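Side-chain contacts in putative glycoside hydrolase (PDB 3GYC), which probably hydrolyses glycosidic bonds in carbohydrates, as a putative cellulase-like member of the TIM-barrel clan: residues A53-A58 with T303-G308; I235-Q240 with G277-L282; G242-K247 with R273-Y278; V249-N254 with P258-N263. All coordinates share one frame; numbering follows the deposited sequence.

Followed from the N terminus, the chain meets 53-58 first, on an inner strand; its partner 303-308 comes some 245 residues later, so interaction 1 closes the widest loop and ties the second strand of the barrel to the loop after the seventh. The other three contacts nest inside it without crossing. Interaction 2 joins the loop after strand 231-232 to helix 276-297. Within its span, interaction 3 links helix 240-249 to the start of helix 276-297, the two contacts sharing G277 and Y278. Innermost, interaction 4 closes the short turn between helices 240-249 and 259-273. Interactions 1 and 2 touch through probable backbone hydrogen bonds, W307 O to M237 N and G308 O to A238 N.

Interaction 1 (A53-A58 with T303-G308); sequences AIRIDA and TTECWG
R55 reaches across to T304 and E305 with a single nitrogen, NH1, which serves both. The firmer of the two bonds is the salt bridge: R55 NH1 lies 3.0 Å from E305 OE2, with the N-H almost straight on the oxygen (169°). E305 OE2 sits at the edge of the guanidinium and nearly in its plane, yet it is approached on its anti side, and the two flat groups are turned 33° apart. R55 can span the gap because its chain is stretched out from CG to NE, with CG placed anti to the backbone N (chi1 172°). The setting is the interior of a TIM barrel: strand 53-57 supplies the arginine, and the loop leaving strand 301-303, at the C-terminal mouth where active sites of this fold lie, supplies the other two residues. T304 crosses the arginine at about a right angle. Its OG1 is 2.9 Å from R55 NH1, a weak and bent bond, and its methyl CG2 rests 3.7 Å from R55 CD. The stronger polar partner of T304 OG1 is E232, while R55 NH2 donates to N160 OD1, a second hold on the guanidinium.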
loop_
_atom_site.group_PDB
_atom_site.type_symbol
_atom_site.label_atom_id
_atom_site.label_comp_id
_atom_site.label_asym_id
_atom_site.label_seq_id
_atom_site.Cartn_x
_atom_site.Cartn_y
_atom_site.Cartn_z
ATOM N N ALA A 53 7.690 0.868 -9.904
ATOM C CA ALA A 53 6.826 -0.146 -9.299
ATOM C C ALA A 53 5.496 0.531 -8.881
ATOM O O ALA A 53 5.460 1.732 -8.609
ATOM C CB ALA A 53 7.522 -0.827 -8.072
ATOM N N ILE A 54 4.418 -0.242 -8.864
ATOM C CA ILE A 54 3.093 0.213 -8.463
ATOM C C ILE A 54 2.458 -0.883 -7.614
ATOM O O ILE A 54 2.641 -2.056 -7.885
ATOM C CB ILE A 54 2.192 0.451 -9.702
ATOM C CG1 ILE A 54 2.887 1.359 -10.727
ATOM C CG2 ILE A 54 0.878 1.034 -9.322
ATOM C CD1 ILE A 54 2.150 1.455 -12.138
ATOM N N ARG A 55 1.762 -0.488 -6.568
ATOM C CA ARG A 55 0.982 -1.398 -5.736
ATOM C C ARG A 55 -0.496 -1.188 -6.109
ATOM O O ARG A 55 -1.000 -0.070 -6.048
ATOM C CB ARG A 55 1.224 -1.078 -4.270
ATOM C CG ARG A 55 0.334 -1.818 -3.334
ATOM C CD ARG A 55 0.440 -1.314 -1.993
ATOM N NE ARG A 55 -0.473 -1.977 -1.091
ATOM C CZ ARG A 55 -1.124 -1.376 -0.100
ATOM N NH1 ARG A 55 -1.015 -0.053 0.088
ATOM N NH2 ARG A 55 -1.954 -2.077 0.656
ATOM N N ILE A 56 -1.196 -2.238 -6.553
ATOM C CA ILE A 56 -2.559 -2.051 -6.947
ATOM C C ILE A 56 -3.467 -3.088 -6.293
ATOM O O ILE A 56 -3.035 -4.151 -5.833
ATOM C CB ILE A 56 -2.778 -2.130 -8.470
ATOM C CG1 ILE A 56 -2.397 -3.513 -9.051
ATOM C CG2 ILE A 56 -2.065 -1.060 -9.212
ATOM C CD1 ILE A 56 -2.754 -3.684 -10.519
ATOM N N ASP A 57 -4.728 -2.746 -6.297
ATOM C CA ASP A 57 -5.757 -3.698 -5.883
ATOM C C ASP A 57 -6.047 -4.612 -7.084
ATOM O O ASP A 57 -6.344 -4.123 -8.199
ATOM C CB ASP A 57 -7.013 -2.963 -5.449
ATOM C CG ASP A 57 -7.998 -3.889 -4.725
ATOM O OD1 ASP A 57 -8.008 -5.111 -4.994
ATOM O OD2 ASP A 57 -8.686 -3.400 -3.814
ATOM N N ALA A 58 -5.966 -5.930 -6.856
ATOM C CA ALA A 58 -6.195 -6.958 -7.895
ATOM C C ALA A 58 -7.683 -7.413 -7.936
ATOM O O ALA A 58 -8.052 -8.187 -8.830
ATOM C CB ALA A 58 -5.319 -8.172 -7.624
ATOM N N THR A 303 7.241 0.140 1.893
ATOM C CA THR A 303 6.272 1.083 2.442
ATOM C C THR A 303 5.637 1.796 1.254
ATOM O O THR A 303 6.351 2.376 0.430
ATOM C CB THR A 303 6.896 2.092 3.481
ATOM O OG1 THR A 303 7.272 1.401 4.687
ATOM C CG2 THR A 303 5.878 3.212 3.855
ATOM N N THR A 304 4.297 1.710 1.121
ATOM C CA THR A 304 3.570 2.372 0.037
ATOM C C THR A 304 2.587 3.419 0.562
ATOM O O THR A 304 2.012 4.167 -0.220
ATOM C CB THR A 304 2.789 1.352 -0.845
ATOM O OG1 THR A 304 1.766 0.721 -0.064
ATOM C CG2 THR A 304 3.755 0.297 -1.450
ATOM N N GLU A 305 2.426 3.507 1.891
ATOM C CA GLU A 305 1.537 4.466 2.506
ATOM C C GLU A 305 2.341 5.197 3.594
ATOM O O GLU A 305 2.744 4.613 4.576
ATOM C CB GLU A 305 0.296 3.755 3.041
ATOM C CG GLU A 305 -0.484 2.954 1.955
ATOM C CD GLU A 305 -1.962 2.721 2.354
ATOM O OE1 GLU A 305 -2.586 3.676 2.851
ATOM O OE2 GLU A 305 -2.520 1.616 2.138
ATOM N N CYS A 306 2.575 6.481 3.347
ATOM C CA CYS A 306 3.540 7.263 4.067
ATOM C C CYS A 306 3.505 8.668 3.465
ATOM O O CYS A 306 2.758 8.884 2.489
ATOM C CB CYS A 306 4.899 6.628 3.779
ATOM S SG CYS A 306 5.092 6.383 1.948
ATOM N N TRP A 307 4.236 9.648 4.021
ATOM C CA TRP A 307 5.001 9.556 5.263
ATOM C C TRP A 307 4.526 10.609 6.261
ATOM O O TRP A 307 4.957 10.592 7.414
ATOM C CB TRP A 307 6.516 9.835 5.057
ATOM C CG TRP A 307 7.274 8.851 4.185
ATOM C CD1 TRP A 307 7.573 9.009 2.887
ATOM C CD2 TRP A 307 7.832 7.598 4.581
ATOM N NE1 TRP A 307 8.246 7.916 2.414
ATOM C CE2 TRP A 307 8.436 7.043 3.444
ATOM C CE3 TRP A 307 7.872 6.888 5.784
ATOM C CZ2 TRP A 307 9.058 5.814 3.459
ATOM C CZ3 TRP A 307 8.493 5.671 5.804
ATOM C CH2 TRP A 307 9.075 5.143 4.643
ATOM N N GLY A 308 3.696 11.557 5.815
ATOM C CA GLY A 308 3.265 12.706 6.653
ATOM C C GLY A 308 1.846 12.618 7.170
ATOM O O GLY A 308 1.614 12.192 8.296
#

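Interaction 2 (I235-Q240 with G277-L282); sequences IWMAQQ and GYWQKL
The selenium of M237, a selenomethionine in this crystal, approaches the indole of W279 at a slant. M237 SE is 3.6 Å from W279 CE3 and 4.5 Å from the centroid of the six-membered ring, on a line 45° off the ring normal, and the two side chains cross obliquely. With CG anti to the backbone N (chi1 175°), M237 CG lies 3.9 Å from W279 CB, and the bend at chi2 (-78°) brings SE against the indole. W279 NE1 is bonded to V271 O, which helps to fix the indole. A second, purely aliphatic touch lies further along, where Q240 CB meets L282 CB at 3.8 Å. The amide of Q240 curls back to its own segment: Q240 NE2 donates to W236 O over 2.8 Å from above the carbonyl plane, while Q239 N reaches the same oxygen from the opposite face. Q240 OE1 receives K286 NZ. With an alanine here, W236 O would probably keep just the Q239 bond of these two, and the K286 ammonium would lose its amide mate. The selenium-indole pair is a Met-aromatic contact, set where the loop after strand 231-232 packs on helix 276-297, the helix that leads on to the adjacent parallel strand 301-303 of the barrel.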
loop_
_atom_site.group_PDB
_atom_site.type_symbol
_atom_site.label_atom_id
_atom_site.label_comp_id
_atom_site.label_asym_id
_atom_site.label_seq_id
_atom_site.Cartn_x
_atom_site.Cartn_y
_atom_site.Cartn_z
ATOM N N ILE A 235 3.466 3.963 7.416
ATOM C CA ILE A 235 4.054 4.857 8.425
ATOM C C ILE A 235 3.781 6.303 8.104
ATOM O O ILE A 235 4.250 6.816 7.093
ATOM C CB ILE A 235 5.595 4.699 8.499
ATOM C CG1 ILE A 235 5.974 3.309 8.964
ATOM C CG2 ILE A 235 6.244 5.699 9.494
ATOM C CD1 ILE A 235 7.489 3.019 8.895
ATOM N N TRP A 236 3.057 6.967 8.994
ATOM C CA TRP A 236 2.786 8.397 8.866
ATOM C C TRP A 236 3.095 9.154 10.152
ATOM O O TRP A 236 2.740 8.696 11.227
ATOM C CB TRP A 236 1.335 8.640 8.593
ATOM C CG TRP A 236 0.803 8.118 7.281
ATOM C CD1 TRP A 236 0.876 8.725 6.054
ATOM C CD2 TRP A 236 0.040 6.957 7.122
ATOM N NE1 TRP A 236 0.197 7.981 5.129
ATOM C CE2 TRP A 236 -0.305 6.867 5.754
ATOM C CE3 TRP A 236 -0.382 5.952 8.000
ATOM C CZ2 TRP A 236 -1.081 5.815 5.245
ATOM C CZ3 TRP A 236 -1.150 4.886 7.484
ATOM C CH2 TRP A 236 -1.486 4.834 6.132
HETATM N N MSE A 237 3.731 10.311 10.002
HETATM C CA MSE A 237 3.979 11.259 11.086
HETATM C C MSE A 237 2.708 11.582 11.875
HETATM O O MSE A 237 2.708 11.687 13.131
HETATM C CB MSE A 237 4.482 12.567 10.469
HETATM C CG MSE A 237 4.678 13.745 11.474
HETATM SE SE MSE A 237 3.066 14.737 12.082
HETATM C CE MSE A 237 2.443 15.586 10.465
ATOM N N ALA A 238 1.629 11.780 11.129
ATOM C CA ALA A 238 0.346 12.132 11.702
ATOM C C ALA A 238 -0.199 11.128 12.725
ATOM O O ALA A 238 -0.987 11.518 13.594
ATOM C CB ALA A 238 -0.679 12.387 10.591
ATOM N N GLN A 239 0.217 9.862 12.626
ATOM C CA GLN A 239 -0.256 8.773 13.520
ATOM C C GLN A 239 0.679 8.464 14.696
ATOM O O GLN A 239 0.306 7.722 15.607
ATOM C CB GLN A 239 -0.461 7.471 12.730
ATOM C CG GLN A 239 -1.602 7.518 11.712
ATOM C CD GLN A 239 -1.906 6.183 11.082
ATOM O OE1 GLN A 239 -1.048 5.308 10.978
ATOM N NE2 GLN A 239 -3.122 6.030 10.626
ATOM N N GLN A 240 1.872 9.049 14.690
ATOM C CA GLN A 240 2.838 8.796 15.733
ATOM C C GLN A 240 2.371 9.335 17.066
ATOM O O GLN A 240 1.526 10.229 17.131
ATOM C CB GLN A 240 4.202 9.392 15.368
ATOM C CG GLN A 240 4.766 8.882 14.051
ATOM C CD GLN A 240 4.719 7.398 13.969
ATOM O OE1 GLN A 240 5.176 6.709 14.867
ATOM N NE2 GLN A 240 4.162 6.881 12.894
ATOM N N GLY A 277 10.492 20.291 13.902
ATOM C CA GLY A 277 11.504 19.360 14.400
ATOM C C GLY A 277 10.908 18.252 15.254
ATOM O O GLY A 277 11.296 17.092 15.102
ATOM N N TYR A 278 9.950 18.595 16.124
ATOM C CA TYR A 278 9.296 17.600 16.981
ATOM C C TYR A 278 8.564 16.544 16.158
ATOM O O TYR A 278 8.647 15.343 16.451
ATOM C CB TYR A 278 8.291 18.263 17.915
ATOM C CG TYR A 278 7.464 17.289 18.725
ATOM C CD1 TYR A 278 7.979 16.701 19.865
ATOM C CD2 TYR A 278 6.155 16.960 18.346
ATOM C CE1 TYR A 278 7.231 15.803 20.615
ATOM C CE2 TYR A 278 5.403 16.057 19.093
ATOM C CZ TYR A 278 5.944 15.495 20.228
ATOM O OH TYR A 278 5.214 14.617 20.990
ATOM N N TRP A 279 7.854 16.999 15.132
ATOM C CA TRP A 279 7.097 16.079 14.266
ATOM C C TRP A 279 8.030 15.237 13.446
ATOM O O TRP A 279 7.827 14.032 13.318
ATOM C CB TRP A 279 6.132 16.843 13.366
ATOM C CG TRP A 279 5.112 17.622 14.171
ATOM C CD1 TRP A 279 4.954 18.989 14.217
ATOM C CD2 TRP A 279 4.154 17.081 15.079
ATOM N NE1 TRP A 279 3.923 19.315 15.056
ATOM C CE2 TRP A 279 3.414 18.163 15.598
ATOM C CE3 TRP A 279 3.830 15.785 15.486
ATOM C CZ2 TRP A 279 2.394 17.989 16.522
ATOM C CZ3 TRP A 279 2.806 15.619 16.400
ATOM C CH2 TRP A 279 2.107 16.711 16.912
ATOM N N GLN A 280 9.052 15.886 12.899
ATOM C CA GLN A 280 10.057 15.215 12.103
ATOM C C GLN A 280 10.760 14.137 12.916
ATOM O O GLN A 280 11.018 13.060 12.383
ATOM C CB GLN A 280 11.048 16.212 11.506
ATOM C CG GLN A 280 10.429 17.113 10.435
ATOM C CD GLN A 280 11.336 18.269 10.066
ATOM O OE1 GLN A 280 12.540 18.155 10.178
ATOM N NE2 GLN A 280 10.767 19.378 9.610
ATOM N N LYS A 281 11.014 14.392 14.202
ATOM C CA LYS A 281 11.706 13.395 15.048
ATOM C C LYS A 281 10.803 12.185 15.320
ATOM O O LYS A 281 11.280 11.059 15.306
ATOM C CB LYS A 281 12.277 13.999 16.348
ATOM N N LEU A 282 9.513 12.409 15.565
ATOM C CA LEU A 282 8.574 11.286 15.725
ATOM C C LEU A 282 8.605 10.370 14.496
ATOM O O LEU A 282 8.692 9.142 14.612
ATOM C CB LEU A 282 7.134 11.788 15.948
ATOM C CG LEU A 282 6.850 12.517 17.255
ATOM C CD1 LEU A 282 5.361 12.977 17.337
ATOM C CD2 LEU A 282 7.215 11.621 18.420
#

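Interaction 3 (G242-K247 with R273-Y278); sequences GGEFYK and RERPGY
E244 divides its carboxylate between Y278 and R275, and the tight half of the contact is made there. Y278 OH donates to the syn lone pair of E244 OE1, only 2.5 Å away, and the oxygen lies at the edge of the phenol ring. R275 NH2 stands 2.7 Å from E244 OE2 in a salt bridge whose hydrogen bond is bent and weak. The guanidinium also lies over the Y278 ring, R275 NH1 being 3.3 Å above its centre, a cation-pi contact within the same segment. E244 and Y278 approach from opposite directions, carboxylate and ring planes 63° apart; the glutamate chain is fully extended, CG standing anti to the backbone N (chi1 -177°), while R275 crosses it at about a right angle. N241 ND2 is a further donor to E244 OE1. Replaced by an alanine, this position would probably leave Y278 OH without its acceptor and the R275 charge without its counter-ion. Outward the contact loosens: R273, E274 and K247 are exposed and do not bridge the two segments, K247 NZ merely turning back to G242 O at 2.9 Å. On the inner side F245 of helix 240-249 is buried against helix 259-273 and W279; the polar cluster lies at the surface, where helix 240-249 meets the N-terminal end of helix 276-297.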
loop_
_atom_site.group_PDB
_atom_site.type_symbol
_atom_site.label_atom_id
_atom_site.label_comp_id
_atom_site.label_asym_id
_atom_site.label_seq_id
_atom_site.Cartn_x
_atom_site.Cartn_y
_atom_site.Cartn_z
ATOM N N GLY A 242 0.485 7.969 19.429
ATOM C CA GLY A 242 -0.952 7.741 19.616
ATOM C C GLY A 242 -1.804 8.702 18.822
ATOM O O GLY A 242 -2.875 9.100 19.263
ATOM N N GLY A 243 -1.303 9.105 17.665
ATOM C CA GLY A 243 -2.003 10.011 16.775
ATOM C C GLY A 243 -2.077 11.428 17.293
ATOM O O GLY A 243 -3.070 12.097 17.078
ATOM N N GLU A 244 -0.997 11.884 17.931
ATOM C CA GLU A 244 -0.934 13.206 18.546
ATOM C C GLU A 244 -1.271 14.327 17.576
ATOM O O GLU A 244 -2.077 15.190 17.886
ATOM C CB GLU A 244 0.449 13.468 19.172
ATOM C CG GLU A 244 0.575 14.811 19.901
ATOM C CD GLU A 244 1.998 15.110 20.324
ATOM O OE1 GLU A 244 2.838 14.173 20.326
ATOM O OE2 GLU A 244 2.284 16.284 20.616
ATOM N N PHE A 245 -0.640 14.325 16.418
ATOM C CA PHE A 245 -0.895 15.350 15.425
ATOM C C PHE A 245 -2.408 15.520 15.111
ATOM O O PHE A 245 -2.961 16.621 15.156
ATOM C CB PHE A 245 -0.152 15.020 14.128
ATOM C CG PHE A 245 -0.251 16.095 13.106
ATOM C CD1 PHE A 245 0.521 17.233 13.205
ATOM C CD2 PHE A 245 -1.131 15.980 12.039
ATOM C CE1 PHE A 245 0.426 18.245 12.270
ATOM C CE2 PHE A 245 -1.239 16.992 11.113
ATOM C CZ PHE A 245 -0.446 18.122 11.212
ATOM N N TYR A 246 -3.059 14.410 14.806
ATOM C CA TYR A 246 -4.464 14.456 14.439
ATOM C C TYR A 246 -5.359 14.828 15.631
ATOM O O TYR A 246 -6.390 15.495 15.424
ATOM C CB TYR A 246 -4.925 13.160 13.756
ATOM C CG TYR A 246 -4.584 13.033 12.297
ATOM C CD1 TYR A 246 -4.543 14.140 11.475
ATOM C CD2 TYR A 246 -4.446 11.800 11.705
ATOM C CE1 TYR A 246 -4.298 14.039 10.126
ATOM C CE2 TYR A 246 -4.221 11.689 10.340
ATOM C CZ TYR A 246 -4.152 12.832 9.566
ATOM O OH TYR A 246 -3.923 12.795 8.229
ATOM N N LYS A 247 -4.974 14.437 16.844
ATOM C CA LYS A 247 -5.741 14.817 18.049
ATOM C C LYS A 247 -5.671 16.326 18.201
ATOM O O LYS A 247 -6.663 16.966 18.518
ATOM C CB LYS A 247 -5.258 14.117 19.322
ATOM C CG LYS A 247 -5.622 12.616 19.403
ATOM C CD LYS A 247 -4.963 11.975 20.610
ATOM C CE LYS A 247 -5.246 10.491 20.723
ATOM N NZ LYS A 247 -4.290 9.844 21.694
ATOM N N ARG A 273 3.854 23.646 11.747
ATOM C CA ARG A 273 4.849 24.698 11.722
ATOM C C ARG A 273 5.171 25.285 13.092
ATOM O O ARG A 273 6.145 26.033 13.233
ATOM C CB ARG A 273 4.454 25.797 10.745
ATOM C CG ARG A 273 4.515 25.330 9.322
ATOM C CD ARG A 273 4.612 26.520 8.407
ATOM N NE ARG A 273 4.391 26.140 7.015
ATOM C CZ ARG A 273 5.303 25.572 6.232
ATOM N NH1 ARG A 273 6.518 25.291 6.681
ATOM N NH2 ARG A 273 4.995 25.283 4.981
ATOM N N GLU A 274 4.374 24.918 14.093
ATOM C CA GLU A 274 4.588 25.363 15.472
ATOM C C GLU A 274 5.874 24.709 15.985
ATOM O O GLU A 274 6.582 25.282 16.825
ATOM C CB GLU A 274 3.401 24.907 16.321
ATOM C CG GLU A 274 2.717 25.989 17.066
ATOM C CD GLU A 274 1.284 25.617 17.442
ATOM O OE1 GLU A 274 1.098 24.434 17.789
ATOM O OE2 GLU A 274 0.363 26.494 17.409
ATOM N N ARG A 275 6.176 23.507 15.478
ATOM C CA ARG A 275 7.350 22.761 15.936
ATOM C C ARG A 275 7.701 21.612 14.990
ATOM O O ARG A 275 7.606 20.450 15.368
ATOM C CB ARG A 275 7.104 22.229 17.353
ATOM C CG ARG A 275 5.760 21.546 17.573
ATOM C CD ARG A 275 5.751 20.761 18.875
ATOM N NE ARG A 275 4.454 20.158 19.119
ATOM C CZ ARG A 275 4.160 19.302 20.101
ATOM N NH1 ARG A 275 5.071 18.892 20.987
ATOM N NH2 ARG A 275 2.918 18.835 20.192
ATOM N N PRO A 276 8.169 21.946 13.781
ATOM C CA PRO A 276 8.434 20.939 12.760
ATOM C C PRO A 276 9.463 19.887 13.167
ATOM O O PRO A 276 9.297 18.725 12.841
ATOM C CB PRO A 276 8.892 21.772 11.557
ATOM C CG PRO A 276 9.412 22.985 12.124
ATOM C CD PRO A 276 8.579 23.284 13.329
ATOM N N GLY A 277 10.492 20.291 13.902
ATOM C CA GLY A 277 11.504 19.360 14.400
ATOM C C GLY A 277 10.908 18.252 15.254
ATOM O O GLY A 277 11.296 17.092 15.102
ATOM N N TYR A 278 9.950 18.595 16.124
ATOM C CA TYR A 278 9.296 17.600 16.981
ATOM C C TYR A 278 8.564 16.544 16.158
ATOM O O TYR A 278 8.647 15.343 16.451
ATOM C CB TYR A 278 8.291 18.263 17.915
ATOM C CG TYR A 278 7.464 17.289 18.725
ATOM C CD1 TYR A 278 7.979 16.701 19.865
ATOM C CD2 TYR A 278 6.155 16.960 18.346
ATOM C CE1 TYR A 278 7.231 15.803 20.615
ATOM C CE2 TYR A 278 5.403 16.057 19.093
ATOM C CZ TYR A 278 5.944 15.495 20.228
ATOM O OH TYR A 278 5.214 14.617 20.990
#

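Interaction 4 (V249-N254 with P258-N263); sequences VGYGYN and PDDYKN
The ring of Y251 turns its edge to the face of Y261, a T-shaped pair with centroids 5.7 Å apart and planes at 66°, although the two side chains run side by side in the same direction. One face of the Y251 ring carries the backbone N of Y253, off toward the rim, whereas D260 O lies in plane at its edge. D260 CB comes in obliquely, 3.6 Å from Y251 CD1. Both hydroxyls are held elsewhere, Y251 OH by D311 and Y261 OH by Q80, and K313 makes a cation-pi contact with Y261. Beyond the rings, the carboxylate of D260 grips the loop backbone. Its OD2 accepts from N254 N at 2.9 Å, on the anti side and out of the carboxylate plane, and from G252 N, also 2.9 Å from OD2 but in a weak bond; with CG anti to the carbonyl carbon (chi1 -74°), the group is turned toward this loop. N254 then folds its own OD1 back on F256 N, an Asx turn, and also on L257 N. At the other end N263 ND2 gives G250 O a nearly straight bond of 2.7 Å (173°), made in the plane of its amide. G250 has positive phi just after a helix, and any CB there would collide with that ND2. V249 CG1 lies against the backbone carbonyl of N263, 3.5 Å from N263 O. Here helix 240-249 ends at G250, the chain changes direction, and the first turn of helix 259-273 packs against the connecting loop.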
loop_
_atom_site.group_PDB
_atom_site.type_symbol
_atom_site.label_atom_id
_atom_site.label_comp_id
_atom_site.label_asym_id
_atom_site.label_seq_id
_atom_site.Cartn_x
_atom_site.Cartn_y
_atom_site.Cartn_z
ATOM N N VAL A 249 -5.078 18.564 15.665
ATOM C CA VAL A 249 -5.721 19.156 14.507
ATOM C C VAL A 249 -7.227 19.016 14.553
ATOM O O VAL A 249 -7.944 19.914 14.111
ATOM C CB VAL A 249 -5.175 18.521 13.214
ATOM C CG1 VAL A 249 -6.032 18.876 11.959
ATOM C CG2 VAL A 249 -3.733 18.925 13.024
ATOM N N GLY A 250 -7.700 17.904 15.096
ATOM C CA GLY A 250 -9.115 17.595 15.106
ATOM C C GLY A 250 -9.563 16.784 13.888
ATOM O O GLY A 250 -10.653 16.998 13.375
ATOM N N TYR A 251 -8.735 15.852 13.434
ATOM C CA TYR A 251 -9.041 14.995 12.278
ATOM C C TYR A 251 -9.369 13.566 12.719
ATOM O O TYR A 251 -8.561 12.927 13.364
ATOM C CB TYR A 251 -7.867 14.964 11.306
ATOM C CG TYR A 251 -8.241 14.280 9.999
ATOM C CD1 TYR A 251 -9.099 14.914 9.101
ATOM C CD2 TYR A 251 -7.830 12.976 9.713
ATOM C CE1 TYR A 251 -9.487 14.311 7.937
ATOM C CE2 TYR A 251 -8.190 12.361 8.528
ATOM C CZ TYR A 251 -9.032 13.040 7.649
ATOM O OH TYR A 251 -9.473 12.501 6.500
ATOM N N GLY A 252 -10.531 13.047 12.316
ATOM C CA GLY A 252 -10.976 11.717 12.728
ATOM C C GLY A 252 -11.308 10.763 11.601
ATOM O O GLY A 252 -12.111 9.866 11.780
ATOM N N TYR A 253 -10.706 10.969 10.433
ATOM C CA TYR A 253 -10.867 10.112 9.277
ATOM C C TYR A 253 -12.333 9.948 8.822
ATOM O O TYR A 253 -12.675 8.935 8.219
ATOM C CB TYR A 253 -10.243 8.732 9.512
ATOM C CG TYR A 253 -8.808 8.716 9.993
ATOM C CD1 TYR A 253 -8.519 8.785 11.341
ATOM C CD2 TYR A 253 -7.751 8.546 9.107
ATOM C CE1 TYR A 253 -7.218 8.714 11.799
ATOM C CE2 TYR A 253 -6.444 8.481 9.549
ATOM C CZ TYR A 253 -6.180 8.585 10.898
ATOM O OH TYR A 253 -4.881 8.524 11.379
ATOM N N ASN A 254 -13.170 10.950 9.056
ATOM C CA ASN A 254 -14.573 10.846 8.670
ATOM C C ASN A 254 -14.706 10.572 7.156
ATOM O O ASN A 254 -14.073 11.224 6.324
ATOM C CB ASN A 254 -15.371 12.066 9.099
ATOM C CG ASN A 254 -16.849 11.780 9.130
ATOM O OD1 ASN A 254 -17.498 11.629 8.084
ATOM N ND2 ASN A 254 -17.383 11.649 10.324
ATOM N N PRO A 258 -17.822 16.570 5.844
ATOM C CA PRO A 258 -16.714 17.515 5.557
ATOM C C PRO A 258 -16.031 18.174 6.760
ATOM O O PRO A 258 -15.001 18.786 6.597
ATOM C CB PRO A 258 -17.385 18.581 4.680
ATOM C CG PRO A 258 -18.828 18.525 5.059
ATOM C CD PRO A 258 -19.132 17.111 5.430
ATOM N N ASP A 259 -16.601 18.025 7.942
ATOM C CA ASP A 259 -16.095 18.707 9.141
ATOM C C ASP A 259 -14.648 18.407 9.517
ATOM O O ASP A 259 -13.925 19.313 9.834
ATOM C CB ASP A 259 -17.046 18.424 10.282
ATOM C CG ASP A 259 -18.483 18.769 9.905
ATOM O OD1 ASP A 259 -18.994 19.768 10.479
ATOM O OD2 ASP A 259 -19.073 18.122 8.968
ATOM N N ASP A 260 -14.231 17.146 9.446
ATOM C CA ASP A 260 -12.823 16.738 9.699
ATOM C C ASP A 260 -11.857 17.479 8.778
ATOM O O ASP A 260 -10.866 18.050 9.258
ATOM C CB ASP A 260 -12.635 15.202 9.559
ATOM C CG ASP A 260 -13.223 14.422 10.755
ATOM O OD1 ASP A 260 -13.867 15.053 11.592
ATOM O OD2 ASP A 260 -13.025 13.197 10.888
ATOM N N TYR A 261 -12.159 17.528 7.480
ATOM C CA TYR A 261 -11.283 18.271 6.574
ATOM C C TYR A 261 -11.246 19.761 6.865
ATOM O O TYR A 261 -10.219 20.438 6.620
ATOM C CB TYR A 261 -11.613 18.049 5.104
ATOM C CG TYR A 261 -10.697 17.047 4.425
ATOM C CD1 TYR A 261 -9.360 17.343 4.235
ATOM C CD2 TYR A 261 -11.157 15.833 3.973
ATOM C CE1 TYR A 261 -8.510 16.469 3.663
ATOM C CE2 TYR A 261 -10.291 14.929 3.360
ATOM C CZ TYR A 261 -8.981 15.268 3.174
ATOM O OH TYR A 261 -8.086 14.421 2.582
ATOM N N LYS A 262 -12.359 20.289 7.348
ATOM C CA LYS A 262 -12.381 21.692 7.724
ATOM C C LYS A 262 -11.365 21.951 8.863
ATOM O O LYS A 262 -10.766 23.007 8.914
ATOM C CB LYS A 262 -13.787 22.149 8.119
ATOM C CG LYS A 262 -14.716 22.344 6.918
ATOM C CD LYS A 262 -16.152 22.663 7.394
ATOM C CE LYS A 262 -17.113 22.878 6.266
ATOM N NZ LYS A 262 -16.842 24.111 5.474
ATOM N N ASN A 263 -11.197 20.991 9.757
ATOM C CA ASN A 263 -10.192 21.116 10.831
ATOM C C ASN A 263 -8.777 20.997 10.248
ATOM O O ASN A 263 -7.876 21.621 10.742
ATOM C CB ASN A 263 -10.400 20.046 11.890
ATOM C CG ASN A 263 -11.592 20.312 12.736
ATOM O OD1 ASN A 263 -12.093 21.409 12.746
ATOM N ND2 ASN A 263 -12.057 19.319 13.444
#